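PDB 3SWX: probable enoyl-CoA hydratase/isomerase from Mycobacterium abscessus, which probably acts on enoyl-CoA thioesters as a hydratase or isomerase of the crotonase-like family. Local coordinates for residues L45-A56 and R99-V107. Residues are numbered along the deposited sequence; the frame is centred on the assembly and turned at random.
Sequences LGEYETDTDLRA and RQLSKPLLV
The side chain of Lys-103 runs aslant over one face of the Tyr-48 ring and carries its ammonium group to the C-terminal end of the helix. Its CB sits 3.2 Å from Tyr-48 OH, CD lies 3.5 Å from Leu-54 O, a van der Waals contact, and CE makes a CH-pi contact over the ring face, 4.2 Å from the centroid and offset toward the rim. A bend at chi3 (-72°) then turns NZ to the carbonyl oxygens of Tyr-48 and Leu-54, each 2.9 Å from NZ; NZ also donates to a water, which in turn donates to Glu-49 O. The ammonium group of this buried lysine thus joins the last helical turn to the end of the beta turn from Asp-51 to Leu-54; the helix's carbonyl end would probably favour its positive charge. Tyr-48 OH donates to Pro-104 O at 2.7 Å, in the carbonyl plane on a lone pair. Glu-49 grips Ser-102 with both carboxylate oxygens, each through its syn lone pair: OE1 takes the backbone N almost straight (177°), OE2 the hydroxyl OG. The contact ties helix 35-50 to the loop entering strand 105-109, beside parallel strand 56-61; helices 193-205 and 209-225 pack on Pro-104, which also touches Leu-168 of a neighbouring subunit.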
loop_
_atom_site.group_PDB
_atom_site.type_symbol
_atom_site.label_atom_id
_atom_site.label_comp_id
_atom_site.label_asym_id
_atom_site.label_seq_id
_atom_site.Cartn_x
_atom_site.Cartn_y
_atom_site.Cartn_z
ATOM N N LEU B 45 -9.795 -21.313 15.958
ATOM C CA LEU B 45 -8.640 -20.435 15.792
ATOM C C LEU B 45 -7.965 -20.128 17.117
ATOM O O LEU B 45 -6.747 -19.979 17.174
ATOM C CB LEU B 45 -9.032 -19.172 15.042
ATOM C CG LEU B 45 -9.404 -19.404 13.569
ATOM C CD1 LEU B 45 -9.844 -18.105 12.914
ATOM C CD2 LEU B 45 -8.244 -20.046 12.793
ATOM N N GLY B 46 -8.742 -20.072 18.197
ATOM C CA GLY B 46 -8.166 -19.900 19.550
ATOM C C GLY B 46 -7.373 -21.128 19.976
ATOM O O GLY B 46 -6.277 -21.020 20.528
ATOM N N GLU B 47 -7.932 -22.304 19.701
ATOM C CA GLU B 47 -7.214 -23.569 19.874
ATOM C C GLU B 47 -5.911 -23.560 19.062
ATOM O O GLU B 47 -4.843 -23.948 19.564
ATOM C CB GLU B 47 -8.099 -24.731 19.427
ATOM C CG GLU B 47 -7.784 -26.062 20.047
ATOM C CD GLU B 47 -8.822 -26.464 21.087
ATOM O OE1 GLU B 47 -10.006 -26.649 20.699
ATOM O OE2 GLU B 47 -8.453 -26.580 22.284
ATOM N N TYR B 48 -5.988 -23.093 17.815
ATOM C CA TYR B 48 -4.808 -23.056 16.952
ATOM C C TYR B 48 -3.698 -22.231 17.617
ATOM O O TYR B 48 -2.544 -22.667 17.726
ATOM C CB TYR B 48 -5.185 -22.518 15.552
ATOM C CG TYR B 48 -4.012 -22.140 14.677
ATOM C CD1 TYR B 48 -2.980 -23.043 14.430
ATOM C CD2 TYR B 48 -3.938 -20.871 14.082
ATOM C CE1 TYR B 48 -1.893 -22.695 13.636
ATOM C CE2 TYR B 48 -2.856 -20.509 13.291
ATOM C CZ TYR B 48 -1.835 -21.433 13.061
ATOM O OH TYR B 48 -0.763 -21.099 12.266
ATOM N N GLU B 49 -4.086 -21.048 18.078
ATOM C CA GLU B 49 -3.187 -20.078 18.700
ATOM C C GLU B 49 -2.349 -20.681 19.818
ATOM O O GLU B 49 -1.159 -20.438 19.899
ATOM C CB GLU B 49 -4.010 -18.886 19.250
ATOM C CG GLU B 49 -3.208 -17.826 20.003
ATOM C CD GLU B 49 -2.362 -16.964 19.084
ATOM O OE1 GLU B 49 -2.540 -17.052 17.858
ATOM O OE2 GLU B 49 -1.526 -16.190 19.596
ATOM N N THR B 50 -2.960 -21.484 20.675
ATOM C CA THR B 50 -2.244 -22.037 21.825
ATOM C C THR B 50 -1.607 -23.431 21.611
ATOM O O THR B 50 -0.858 -23.911 22.469
ATOM C CB THR B 50 -3.180 -22.073 23.028
ATOM O OG1 THR B 50 -4.346 -22.822 22.689
ATOM C CG2 THR B 50 -3.599 -20.647 23.402
ATOM N N ASP B 51 -1.889 -24.080 20.486
ATOM C CA ASP B 51 -1.288 -25.372 20.202
ATOM C C ASP B 51 0.111 -25.246 19.588
ATOM O O ASP B 51 0.258 -24.957 18.390
ATOM C CB ASP B 51 -2.178 -26.156 19.250
ATOM C CG ASP B 51 -1.746 -27.597 19.123
ATOM O OD1 ASP B 51 -2.611 -28.453 18.869
ATOM O OD2 ASP B 51 -0.547 -27.876 19.313
ATOM N N THR B 52 1.138 -25.535 20.379
ATOM C CA THR B 52 2.513 -25.346 19.923
ATOM C C THR B 52 2.971 -26.386 18.871
ATOM O O THR B 52 4.050 -26.240 18.274
ATOM C CB THR B 52 3.480 -25.382 21.107
ATOM O OG1 THR B 52 3.395 -26.661 21.723
ATOM C CG2 THR B 52 3.134 -24.294 22.147
ATOM N N ASP B 53 2.176 -27.432 18.644
ATOM C CA ASP B 53 2.486 -28.396 17.586
ATOM C C ASP B 53 2.118 -27.851 16.199
ATOM O O ASP B 53 2.532 -28.419 15.184
ATOM C CB ASP B 53 1.725 -29.710 17.789
ATOM C CG ASP B 53 2.288 -30.560 18.907
ATOM O OD1 ASP B 53 3.423 -30.303 19.373
ATOM O OD2 ASP B 53 1.580 -31.509 19.309
ATOM N N LEU B 54 1.342 -26.774 16.144
ATOM C CA LEU B 54 0.846 -26.268 14.870
ATOM C C LEU B 54 1.622 -25.031 14.441
ATOM O O LEU B 54 1.855 -24.127 15.235
ATOM C CB LEU B 54 -0.652 -26.001 14.953
ATOM C CG LEU B 54 -1.476 -27.254 15.274
ATOM C CD1 LEU B 54 -2.963 -26.905 15.502
ATOM C CD2 LEU B 54 -1.328 -28.347 14.178
ATOM N N ARG B 55 2.014 -25.009 13.173
ATOM C CA ARG B 55 2.866 -23.960 12.639
ATOM C C ARG B 55 2.196 -23.089 11.572
ATOM O O ARG B 55 2.744 -22.053 11.210
ATOM C CB ARG B 55 4.126 -24.600 12.041
ATOM C CG ARG B 55 4.959 -25.386 13.053
ATOM C CD ARG B 55 6.221 -25.966 12.439
ATOM N NE ARG B 55 7.070 -26.541 13.485
ATOM C CZ ARG B 55 8.337 -26.932 13.316
ATOM N NH1 ARG B 55 8.935 -26.822 12.141
ATOM N NH2 ARG B 55 9.024 -27.412 14.339
ATOM N N ALA B 56 1.052 -23.541 11.056
ATOM C CA ALA B 56 0.295 -22.856 10.006
ATOM C C ALA B 56 -1.138 -23.380 9.999
ATOM O O ALA B 56 -1.398 -24.481 10.469
ATOM C CB ALA B 56 0.928 -23.073 8.660
ATOM N N ARG B 99 -7.081 -8.091 19.021
ATOM C CA ARG B 99 -6.268 -9.289 19.122
ATOM C C ARG B 99 -6.110 -9.968 17.765
ATOM O O ARG B 99 -7.086 -10.161 17.043
ATOM C CB ARG B 99 -6.934 -10.243 20.119
ATOM C CG ARG B 99 -6.092 -11.445 20.519
ATOM C CD ARG B 99 -6.818 -12.269 21.581
ATOM N NE ARG B 99 -6.136 -13.526 21.864
ATOM C CZ ARG B 99 -6.739 -14.622 22.326
ATOM N NH1 ARG B 99 -8.062 -14.639 22.533
ATOM N NH2 ARG B 99 -6.029 -15.721 22.567
ATOM N N GLN B 100 -4.884 -10.335 17.432
ATOM C CA GLN B 100 -4.602 -11.052 16.205
ATOM C C GLN B 100 -3.827 -12.353 16.447
ATOM O O GLN B 100 -3.145 -12.516 17.475
ATOM C CB GLN B 100 -3.810 -10.158 15.249
ATOM C CG GLN B 100 -4.602 -9.000 14.724
ATOM C CD GLN B 100 -4.093 -7.691 15.202
ATOM O OE1 GLN B 100 -4.136 -7.372 16.412
ATOM N NE2 GLN B 100 -3.601 -6.891 14.254
ATOM N N LEU B 101 -3.921 -13.256 15.473
ATOM C CA LEU B 101 -3.185 -14.530 15.499
ATOM C C LEU B 101 -1.664 -14.344 15.489
ATOM O O LEU B 101 -1.129 -13.507 14.747
ATOM C CB LEU B 101 -3.584 -15.407 14.311
ATOM C CG LEU B 101 -5.007 -15.969 14.347
ATOM C CD1 LEU B 101 -5.305 -16.748 13.063
ATOM C CD2 LEU B 101 -5.192 -16.853 15.613
ATOM N N SER B 102 -0.986 -15.158 16.293
ATOM C CA SER B 102 0.476 -15.120 16.434
ATOM C C SER B 102 1.154 -15.970 15.399
ATOM O O SER B 102 2.371 -15.910 15.252
ATOM C CB SER B 102 0.900 -15.670 17.809
ATOM O OG SER B 102 0.447 -14.821 18.840
ATOM N N LYS B 103 0.364 -16.785 14.710
ATOM C CA LYS B 103 0.888 -17.728 13.732
ATOM C C LYS B 103 0.090 -17.613 12.442
ATOM O O LYS B 103 -1.023 -17.050 12.437
ATOM C CB LYS B 103 0.833 -19.154 14.276
ATOM C CG LYS B 103 1.611 -19.339 15.547
ATOM C CD LYS B 103 1.573 -20.764 16.005
ATOM C CE LYS B 103 0.221 -21.165 16.554
ATOM N NZ LYS B 103 0.303 -22.526 17.153
ATOM N N PRO B 104 0.651 -18.147 11.344
ATOM C CA PRO B 104 0.100 -17.870 10.017
ATOM C C PRO B 104 -1.276 -18.463 9.758
ATOM O O PRO B 104 -1.590 -19.545 10.251
ATOM C CB PRO B 104 1.152 -18.456 9.076
ATOM C CG PRO B 104 2.411 -18.447 9.865
ATOM C CD PRO B 104 1.969 -18.798 11.249
ATOM N N LEU B 105 -2.098 -17.712 9.034
ATOM C CA LEU B 105 -3.376 -18.176 8.515
ATOM C C LEU B 105 -3.409 -17.985 6.991
ATOM O O LEU B 105 -3.122 -16.911 6.471
ATOM C CB LEU B 105 -4.532 -17.431 9.161
ATOM C CG LEU B 105 -5.945 -17.841 8.714
ATOM C CD1 LEU B 105 -6.343 -19.292 9.078
ATOM C CD2 LEU B 105 -7.015 -16.846 9.249
ATOM N N LEU B 106 -3.734 -19.049 6.273
ATOM C CA LEU B 106 -3.901 -18.955 4.843
ATOM C C LEU B 106 -5.371 -19.188 4.545
ATOM O O LEU B 106 -6.024 -19.992 5.211
ATOM C CB LEU B 106 -3.033 -19.996 4.119
ATOM C CG LEU B 106 -1.517 -19.912 4.356
ATOM C CD1 LEU B 106 -1.113 -20.658 5.649
ATOM C CD2 LEU B 106 -0.760 -20.457 3.163
ATOM N N VAL B 107 -5.901 -18.481 3.556
ATOM C CA VAL B 107 -7.294 -18.679 3.155
ATOM C C VAL B 107 -7.378 -19.059 1.682
ATOM O O VAL B 107 -6.800 -18.394 0.829
ATOM C CB VAL B 107 -8.170 -17.441 3.470
ATOM C CG1 VAL B 107 -9.507 -17.514 2.741
ATOM C CG2 VAL B 107 -8.394 -17.327 4.988
HETATM O O HOH W 1 1.672 -21.844 19.451
#